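Local coordinates for protein aminoglycoside N(3)-acetyltransferase, AAC(3)-IVa (Escherichia coli, PDB 6MN3) that probably confers resistance to 2-deoxystreptamine aminoglycosides such as gentamicin, kanamycin and apramycin by acetylating their N3 amino group with acetyl-CoA, at residues T59-S64 with F104-A109; G42-I47 with S88-R93; T153-A158 with R224-T229. All blocks are in the same frame, centred on the assembly; numbering follows the deposited sequence.

Interaction 1: residues T59-S64 with F104-A109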
loop_
_atom_site.group_PDB
_atom_site.type_symbol
_atom_site.label_atom_id
_atom_site.label_comp_id
_atom_site.label_asym_id
_atom_site.label_seq_id
_atom_site.Cartn_x
_atom_site.Cartn_y
_atom_site.Cartn_z
ATOM N N THR A 59 -13.440 0.242 -7.502
ATOM C CA THR A 59 -12.630 -0.938 -7.238
ATOM C C THR A 59 -11.731 -0.669 -6.043
ATOM O O THR A 59 -11.014 0.336 -6.014
ATOM C CB THR A 59 -11.793 -1.322 -8.459
ATOM O OG1 THR A 59 -12.664 -1.603 -9.560
ATOM C CG2 THR A 59 -10.952 -2.555 -8.157
ATOM N N LEU A 60 -11.776 -1.565 -5.062
ATOM C CA LEU A 60 -11.009 -1.442 -3.829
ATOM C C LEU A 60 -9.808 -2.374 -3.882
ATOM O O LEU A 60 -9.957 -3.563 -4.177
ATOM C CB LEU A 60 -11.882 -1.776 -2.618
ATOM C CG LEU A 60 -11.184 -1.901 -1.267
ATOM C CD1 LEU A 60 -10.577 -0.567 -0.859
ATOM C CD2 LEU A 60 -12.168 -2.399 -0.217
ATOM N N VAL A 61 -8.623 -1.836 -3.597
ATOM C CA VAL A 61 -7.381 -2.595 -3.660
ATOM C C VAL A 61 -6.662 -2.486 -2.324
ATOM O O VAL A 61 -6.638 -1.418 -1.705
ATOM C CB VAL A 61 -6.468 -2.109 -4.805
ATOM C CG1 VAL A 61 -5.364 -3.120 -5.059
ATOM C CG2 VAL A 61 -7.276 -1.868 -6.072
ATOM N N MET A 62 -6.070 -3.592 -1.884
ATOM C CA MET A 62 -5.310 -3.652 -0.646
ATOM C C MET A 62 -4.081 -4.525 -0.840
ATOM O O MET A 62 -4.111 -5.483 -1.622
ATOM C CB MET A 62 -6.143 -4.218 0.513
ATOM C CG MET A 62 -7.303 -3.352 0.935
ATOM S SD MET A 62 -8.090 -4.036 2.396
ATOM C CE MET A 62 -9.680 -3.216 2.338
ATOM N N PRO A 63 -2.989 -4.219 -0.143
ATOM C CA PRO A 63 -1.850 -5.142 -0.133
ATOM C C PRO A 63 -2.253 -6.464 0.500
ATOM O O PRO A 63 -3.142 -6.524 1.353
ATOM C CB PRO A 63 -0.802 -4.407 0.711
ATOM C CG PRO A 63 -1.587 -3.448 1.542
ATOM C CD PRO A 63 -2.745 -3.028 0.687
ATOM N N SER A 64 -1.592 -7.537 0.066
ATOM C CA SER A 64 -1.995 -8.870 0.494
ATOM C C SER A 64 -0.862 -9.879 0.354
ATOM O O SER A 64 -1.094 -11.019 -0.058
ATOM C CB SER A 64 -3.212 -9.331 -0.315
ATOM O OG SER A 64 -3.865 -10.420 0.309
ATOM N N PHE A 104 4.172 -11.509 -3.605
ATOM C CA PHE A 104 4.008 -10.081 -3.365
ATOM C C PHE A 104 2.631 -9.638 -3.841
ATOM O O PHE A 104 2.510 -8.709 -4.645
ATOM C CB PHE A 104 5.115 -9.294 -4.066
ATOM C CG PHE A 104 6.461 -9.954 -3.988
ATOM C CD1 PHE A 104 7.130 -10.047 -2.779
ATOM C CD2 PHE A 104 7.052 -10.491 -5.119
ATOM C CE1 PHE A 104 8.368 -10.658 -2.700
ATOM C CE2 PHE A 104 8.289 -11.103 -5.046
ATOM C CZ PHE A 104 8.948 -11.186 -3.836
ATOM N N ALA A 105 1.591 -10.288 -3.331
ATOM C CA ALA A 105 0.260 -10.168 -3.899
ATOM C C ALA A 105 -0.488 -8.954 -3.351
ATOM O O ALA A 105 -0.173 -8.410 -2.289
ATOM C CB ALA A 105 -0.553 -11.433 -3.626
ATOM N N PHE A 106 -1.493 -8.536 -4.112
ATOM C CA PHE A 106 -2.500 -7.577 -3.692
ATOM C C PHE A 106 -3.870 -8.236 -3.790
ATOM O O PHE A 106 -4.024 -9.323 -4.353
ATOM C CB PHE A 106 -2.458 -6.308 -4.556
ATOM C CG PHE A 106 -1.387 -5.331 -4.159
ATOM C CD1 PHE A 106 -1.718 -4.118 -3.579
ATOM C CD2 PHE A 106 -0.049 -5.617 -4.379
ATOM C CE1 PHE A 106 -0.738 -3.213 -3.218
ATOM C CE2 PHE A 106 0.936 -4.716 -4.019
ATOM C CZ PHE A 106 0.591 -3.512 -3.438
ATOM N N ALA A 107 -4.875 -7.569 -3.234
ATOM C CA ALA A 107 -6.255 -8.023 -3.333
ATOM C C ALA A 107 -7.109 -6.887 -3.868
ATOM O O ALA A 107 -6.924 -5.729 -3.484
ATOM C CB ALA A 107 -6.791 -8.500 -1.978
ATOM N N ALA A 108 -8.040 -7.217 -4.759
ATOM C CA ALA A 108 -8.857 -6.200 -5.401
ATOM C C ALA A 108 -10.261 -6.736 -5.638
ATOM O O ALA A 108 -10.439 -7.903 -6.000
ATOM C CB ALA A 108 -8.230 -5.739 -6.722
ATOM N N ALA A 109 -11.254 -5.872 -5.430
ATOM C CA ALA A 109 -12.657 -6.211 -5.644
ATOM C C ALA A 109 -13.337 -5.036 -6.326
ATOM O O ALA A 109 -13.322 -3.919 -5.799
ATOM C CB ALA A 109 -13.358 -6.549 -4.325
#

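Interaction 2: residues G42-I47 with S88-R93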
loop_
_atom_site.group_PDB
_atom_site.type_symbol
_atom_site.label_atom_id
_atom_site.label_comp_id
_atom_site.label_asym_id
_atom_site.label_seq_id
_atom_site.Cartn_x
_atom_site.Cartn_y
_atom_site.Cartn_z
ATOM N N GLY A 42 -16.922 -4.094 13.130
ATOM C CA GLY A 42 -15.522 -4.443 13.043
ATOM C C GLY A 42 -14.890 -4.259 11.677
ATOM O O GLY A 42 -15.299 -3.408 10.880
ATOM N N PRO A 43 -13.863 -5.067 11.386
ATOM C CA PRO A 43 -13.124 -4.892 10.119
ATOM C C PRO A 43 -13.983 -5.062 8.877
ATOM O O PRO A 43 -13.807 -4.314 7.906
ATOM C CB PRO A 43 -12.028 -5.968 10.205
ATOM C CG PRO A 43 -11.906 -6.290 11.668
ATOM C CD PRO A 43 -13.284 -6.128 12.229
ATOM N N LEU A 44 -14.894 -6.040 8.865
ATOM C CA LEU A 44 -15.826 -6.173 7.748
ATOM C C LEU A 44 -16.661 -4.916 7.572
ATOM O O LEU A 44 -16.963 -4.516 6.440
ATOM C CB LEU A 44 -16.740 -7.378 7.947
ATOM C CG LEU A 44 -16.128 -8.682 8.428
ATOM C CD1 LEU A 44 -17.210 -9.596 9.025
ATOM C CD2 LEU A 44 -15.418 -9.339 7.255
ATOM N N GLY A 45 -17.057 -4.290 8.681
ATOM C CA GLY A 45 -17.788 -3.041 8.582
ATOM C C GLY A 45 -16.971 -1.946 7.925
ATOM O O GLY A 45 -17.497 -1.144 7.148
ATOM N N LEU A 46 -15.671 -1.900 8.222
ATOM C CA LEU A 46 -14.802 -0.938 7.552
ATOM C C LEU A 46 -14.682 -1.252 6.067
ATOM O O LEU A 46 -14.685 -0.341 5.232
ATOM C CB LEU A 46 -13.424 -0.927 8.214
ATOM C CG LEU A 46 -12.376 -0.037 7.544
ATOM C CD1 LEU A 46 -12.847 1.410 7.522
ATOM C CD2 LEU A 46 -11.042 -0.160 8.256
ATOM N N ILE A 47 -14.577 -2.537 5.720
ATOM C CA ILE A 47 -14.515 -2.922 4.313
ATOM C C ILE A 47 -15.820 -2.573 3.607
ATOM O O ILE A 47 -15.815 -2.023 2.500
ATOM C CB ILE A 47 -14.178 -4.417 4.186
ATOM C CG1 ILE A 47 -12.742 -4.678 4.642
ATOM C CG2 ILE A 47 -14.379 -4.893 2.758
ATOM C CD1 ILE A 47 -12.469 -6.128 4.987
ATOM N N SER A 88 -6.487 -6.069 5.860
ATOM C CA SER A 88 -5.907 -6.680 4.669
ATOM C C SER A 88 -6.099 -8.191 4.672
ATOM O O SER A 88 -6.417 -8.786 3.635
ATOM C CB SER A 88 -4.424 -6.332 4.569
ATOM O OG SER A 88 -4.246 -5.012 4.089
ATOM N N ASP A 89 -5.902 -8.832 5.826
ATOM C CA ASP A 89 -6.082 -10.275 5.900
ATOM C C ASP A 89 -7.547 -10.671 5.839
ATOM O O ASP A 89 -7.853 -11.838 5.572
ATOM C CB ASP A 89 -5.448 -10.829 7.174
ATOM C CG ASP A 89 -5.240 -12.327 7.113
ATOM O OD1 ASP A 89 -4.639 -12.801 6.126
ATOM O OD2 ASP A 89 -5.681 -13.030 8.047
ATOM N N THR A 90 -8.454 -9.733 6.077
ATOM C CA THR A 90 -9.876 -10.026 5.990
ATOM C C THR A 90 -10.428 -9.786 4.596
ATOM O O THR A 90 -11.345 -10.495 4.170
ATOM C CB THR A 90 -10.654 -9.171 6.994
ATOM O OG1 THR A 90 -9.919 -9.093 8.223
ATOM C CG2 THR A 90 -12.039 -9.770 7.260
ATOM N N PHE A 91 -9.864 -8.821 3.870
ATOM C CA PHE A 91 -10.427 -8.410 2.588
ATOM C C PHE A 91 -10.355 -9.528 1.553
ATOM O O PHE A 91 -11.332 -9.781 0.836
ATOM C CB PHE A 91 -9.695 -7.159 2.098
ATOM C CG PHE A 91 -10.113 -6.692 0.737
ATOM C CD1 PHE A 91 -11.445 -6.466 0.443
ATOM C CD2 PHE A 91 -9.163 -6.454 -0.244
ATOM C CE1 PHE A 91 -11.825 -6.025 -0.810
ATOM C CE2 PHE A 91 -9.534 -6.012 -1.497
ATOM C CZ PHE A 91 -10.866 -5.797 -1.781
ATOM N N TRP A 92 -9.219 -10.223 1.470
ATOM C CA TRP A 92 -9.006 -11.167 0.378
ATOM C C TRP A 92 -9.826 -12.442 0.524
ATOM O O TRP A 92 -9.974 -13.180 -0.457
ATOM C CB TRP A 92 -7.521 -11.517 0.268
ATOM C CG TRP A 92 -7.027 -12.417 1.356
ATOM C CD1 TRP A 92 -6.490 -12.040 2.552
ATOM C CD2 TRP A 92 -7.018 -13.850 1.348
ATOM N NE1 TRP A 92 -6.146 -13.148 3.288
ATOM C CE2 TRP A 92 -6.461 -14.272 2.570
ATOM C CE3 TRP A 92 -7.428 -14.817 0.424
ATOM C CZ2 TRP A 92 -6.306 -15.618 2.895
ATOM C CZ3 TRP A 92 -7.271 -16.154 0.749
ATOM C CH2 TRP A 92 -6.715 -16.540 1.972
ATOM N N ARG A 93 -10.359 -12.721 1.713
ATOM C CA ARG A 93 -11.133 -13.933 1.941
ATOM C C ARG A 93 -12.600 -13.790 1.563
ATOM O O ARG A 93 -13.316 -14.798 1.528
ATOM C CB ARG A 93 -11.038 -14.356 3.410
ATOM C CG ARG A 93 -9.627 -14.385 3.960
ATOM C CD ARG A 93 -9.628 -14.725 5.438
ATOM N NE ARG A 93 -8.306 -14.569 6.034
ATOM C CZ ARG A 93 -7.421 -15.551 6.156
ATOM N NH1 ARG A 93 -7.713 -16.769 5.724
ATOM N NH2 ARG A 93 -6.241 -15.314 6.712
#

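Interaction 3: residues T153-A158 with R224-T229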
loop_
_atom_site.group_PDB
_atom_site.type_symbol
_atom_site.label_atom_id
_atom_site.label_comp_id
_atom_site.label_asym_id
_atom_site.label_seq_id
_atom_site.Cartn_x
_atom_site.Cartn_y
_atom_site.Cartn_z
ATOM N N THR A 153 3.222 2.091 -0.197
ATOM C CA THR A 153 3.948 1.226 -1.122
ATOM C C THR A 153 4.217 1.917 -2.455
ATOM O O THR A 153 5.236 1.642 -3.102
ATOM C CB THR A 153 3.160 -0.070 -1.329
ATOM O OG1 THR A 153 3.105 -0.795 -0.095
ATOM C CG2 THR A 153 3.806 -0.946 -2.384
ATOM N N THR A 154 3.334 2.833 -2.869
ATOM C CA THR A 154 3.523 3.534 -4.137
ATOM C C THR A 154 4.857 4.274 -4.179
ATOM O O THR A 154 5.430 4.458 -5.261
ATOM C CB THR A 154 2.354 4.495 -4.376
ATOM O OG1 THR A 154 1.129 3.750 -4.431
ATOM C CG2 THR A 154 2.525 5.260 -5.683
ATOM N N LEU A 155 5.381 4.678 -3.020
ATOM C CA LEU A 155 6.692 5.318 -2.988
ATOM C C LEU A 155 7.792 4.369 -3.450
ATOM O O LEU A 155 8.759 4.806 -4.085
ATOM C CB LEU A 155 6.988 5.837 -1.582
ATOM C CG LEU A 155 6.247 7.123 -1.211
ATOM C CD1 LEU A 155 6.547 7.534 0.222
ATOM C CD2 LEU A 155 6.603 8.241 -2.181
ATOM N N HIS A 156 7.664 3.074 -3.149
ATOM C CA HIS A 156 8.630 2.102 -3.654
ATOM C C HIS A 156 8.594 2.035 -5.175
ATOM O O HIS A 156 9.630 1.847 -5.822
ATOM C CB HIS A 156 8.356 0.725 -3.052
ATOM C CG HIS A 156 8.913 0.543 -1.676
ATOM N ND1 HIS A 156 10.265 0.563 -1.412
ATOM C CD2 HIS A 156 8.301 0.332 -0.487
ATOM C CE1 HIS A 156 10.462 0.374 -0.120
ATOM N NE2 HIS A 156 9.285 0.232 0.464
ATOM N N LEU A 157 7.404 2.178 -5.762
ATOM C CA LEU A 157 7.299 2.247 -7.214
ATOM C C LEU A 157 8.029 3.470 -7.753
ATOM O O LEU A 157 8.655 3.412 -8.818
ATOM C CB LEU A 157 5.827 2.267 -7.628
ATOM C CG LEU A 157 5.468 2.767 -9.030
ATOM C CD1 LEU A 157 6.016 1.835 -10.104
ATOM C CD2 LEU A 157 3.961 2.923 -9.170
ATOM N N ALA A 158 7.970 4.585 -7.020
ATOM C CA ALA A 158 8.642 5.802 -7.462
ATOM C C ALA A 158 10.154 5.625 -7.474
ATOM O O ALA A 158 10.835 6.132 -8.371
ATOM C CB ALA A 158 8.242 6.974 -6.568
ATOM N N ARG A 224 -0.954 9.312 -8.797
ATOM C CA ARG A 224 -0.102 10.057 -9.719
ATOM C C ARG A 224 0.637 11.187 -9.014
ATOM O O ARG A 224 1.781 11.495 -9.370
ATOM C CB ARG A 224 -0.934 10.606 -10.879
ATOM C CG ARG A 224 -1.634 9.535 -11.699
ATOM C CD ARG A 224 -0.936 9.303 -13.027
ATOM N NE ARG A 224 -1.686 8.393 -13.889
ATOM C CZ ARG A 224 -2.676 8.770 -14.694
ATOM N NH1 ARG A 224 -3.042 10.043 -14.751
ATOM N NH2 ARG A 224 -3.301 7.871 -15.442
ATOM N N ASP A 225 0.011 11.814 -8.015
ATOM C CA ASP A 225 0.696 12.861 -7.266
ATOM C C ASP A 225 1.811 12.288 -6.400
ATOM O O ASP A 225 2.853 12.930 -6.228
ATOM C CB ASP A 225 -0.304 13.637 -6.411
ATOM C CG ASP A 225 -1.185 14.555 -7.234
ATOM O OD1 ASP A 225 -0.750 14.975 -8.329
ATOM O OD2 ASP A 225 -2.311 14.861 -6.786
ATOM N N ILE A 226 1.612 11.088 -5.851
ATOM C CA ILE A 226 2.656 10.448 -5.052
ATOM C C ILE A 226 3.886 10.180 -5.910
ATOM O O ILE A 226 5.022 10.449 -5.502
ATOM C CB ILE A 226 2.125 9.150 -4.419
ATOM C CG1 ILE A 226 1.006 9.452 -3.427
ATOM C CG2 ILE A 226 3.250 8.387 -3.737
ATOM C CD1 ILE A 226 0.293 8.222 -2.935
ATOM N N VAL A 227 3.676 9.645 -7.112
ATOM C CA VAL A 227 4.795 9.287 -7.976
ATOM C C VAL A 227 5.479 10.540 -8.513
ATOM O O VAL A 227 6.708 10.656 -8.479
ATOM C CB VAL A 227 4.316 8.368 -9.114
ATOM C CG1 VAL A 227 5.366 8.276 -10.211
ATOM C CG2 VAL A 227 3.993 6.988 -8.566
ATOM N N ALA A 228 4.691 11.499 -9.007
ATOM C CA ALA A 228 5.271 12.702 -9.598
ATOM C C ALA A 228 6.065 13.499 -8.571
ATOM O O ALA A 228 7.164 13.983 -8.865
ATOM C CB ALA A 228 4.173 13.568 -10.214
ATOM N N THR A 229 5.523 13.649 -7.363
ATOM C CA THR A 229 6.230 14.385 -6.320
ATOM C C THR A 229 7.528 13.686 -5.943
ATOM O O THR A 229 8.580 14.326 -5.827
ATOM C CB THR A 229 5.329 14.547 -5.096
ATOM O OG1 THR A 229 4.120 15.215 -5.477
ATOM C CG2 THR A 229 6.030 15.352 -4.009
#

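Interaction 1: residues T59-S64 with F104-A109
The F106 ring carries P63 over one face: P63 CA lies 4.0 Å from the ring centroid, 28° off the normal, a CH-pi contact made by a backbone carbon. V61 CG1 and the carbonyl oxygen M62 O come in obliquely, V61 CG1 standing 4.1 Å from F106 CD1, with the valine and phenylalanine side chains crossing at about a right angle. F106 CG sits anti to the carbonyl carbon (chi1 -81°), 3.7 Å from M62 O. L28 of strand 26-31 adds to this packing.

Strands 59-63 and 106-109 are antiparallel neighbours in the mixed sheet of the antibiotic N-acetyltransferase fold, and their ladder alternates regularly. L60 with A109 and M62 with A107 are hydrogen-bonded pairs; V61 with A108 and P63 with F106 are non-hydrogen-bonded pairs, the side chains of the latter diverging. In the M62 pair, A107 N reaches M62 O at 2.7 Å along an almost straight path. Beyond P63 and F106, S64 N bonds to A105 O at 2.9 Å, bent at 134°.

One face, with L60, M62, A107 and A109, lies under F91 of helix 86-91. On the other, V61 CG2 meets A108 CB at 4.0 Å. S64 CB packs 4.0 Å from A107 CB, while S64 OG turns to R99 NE.

Interaction 2: residues G42-I47 with S88-R93
Next to T90, which meets L44 across the contact, the carboxylate oxygen D89 OD1 is gripped by two N-H groups. W92 NE1 reaches D89 OD1 at 3.2 Å in a nearly straight bond (170°), with the acceptor lying in the indole plane but met from above its own carboxylate plane. The backbone N of V80 is the second donor. The other oxygen, D89 OD2, takes the salt bridge: R93 NH2 comes to it at 2.7 Å on the syn side. R93 also gives its NE to the backbone oxygen D89 O at 2.8 Å, so the guanidinium holds D89 side-on with two nitrogens. R93 CG lies 3.5 Å above the indole of W92, over its centre. These bonds tie W92 and R93 back to D89, and the N-H groups of both would probably favour the ionised form of the aspartate.

Across the contact the chemistry is purely apolar. L44 CD2 and T90 CG2 come within 3.4 Å, a tight methyl pair whose side chains cross at about a right angle; with CG2 anti to its backbone N, T90 turns this methyl toward L44. Deeper in, I47 CD1 rests 3.9 Å from F91 CA, and I47 CG2 stands 4.1 Å from F91 CD1, approaching the ring obliquely. F91 CG, anti to its backbone N (chi1 176°), turns toward the sheet, where the ring packs on L60, M62, A107 and A109, while I47 also touches M62. Helix 42-54 belongs to the crossover joining the adjacent parallel strands 26-31 and 59-63. Here two helices lie side by side over one face of a sheet, the layered packing of an alpha/beta fold.

Interaction 3: residues T153-A158 with R224-T229
T154 lays its methyl against two side chains of the facing helix: T154 CG2 is 3.7 Å from V227 CG2 and 3.8 Å from I226 CG2, crossing each side chain at about a right angle. With OG1 beside the backbone N (chi1 -60°), CG2 is the branch facing I226 and V227. From the next residue, L155 CD2 closes on I226 CG2 at 3.7 Å, leaving that one methyl held between T154 and L155. L157 CD2 reaches V227 CG2 at 4.1 Å, and A158, small enough to let the backbones approach, sets its CB 4.4 Å from V227 CA. The short helix axes cross at -38° and come within 8.8 Å.

Within helix 223-236, D225 O accepts both T229 N and T229 OG1, from opposite faces of its plane, the hydroxyl at 2.7 Å. On helix 154-161, H156 touches C192, and its ND1 makes a weak hydrogen bond to E159 OE1, a geometry consistent with a Cys-His-Glu triad.

Helix 131-137 closes one flank, with V132 on T154 and L157 and H136 on V227; helix 197-204 brings A198 to L155, and strand 216-222 leads directly into helix 223-236.

Interactions 1 and 2 are interleaved: their segments alternate along the chain, strand 59-63 following helix 42-54 and preceding helix 86-91, and they touch where F91 CE2 lies 3.3 Å from A107 O. The strand pair is fully buried and held by backbone hydrogen bonds. The helix pair of interaction 2 is only partly buried, joined by methyl contacts, with its ionic network inside one segment. Interaction 3 is again buried and also apolar, but its centre lies about 25 Å from that of interaction 2, on the opposite side of the chain's centre. It touches interaction 1 lightly, T153 CG2 lying 4.2 Å from F106 CZ.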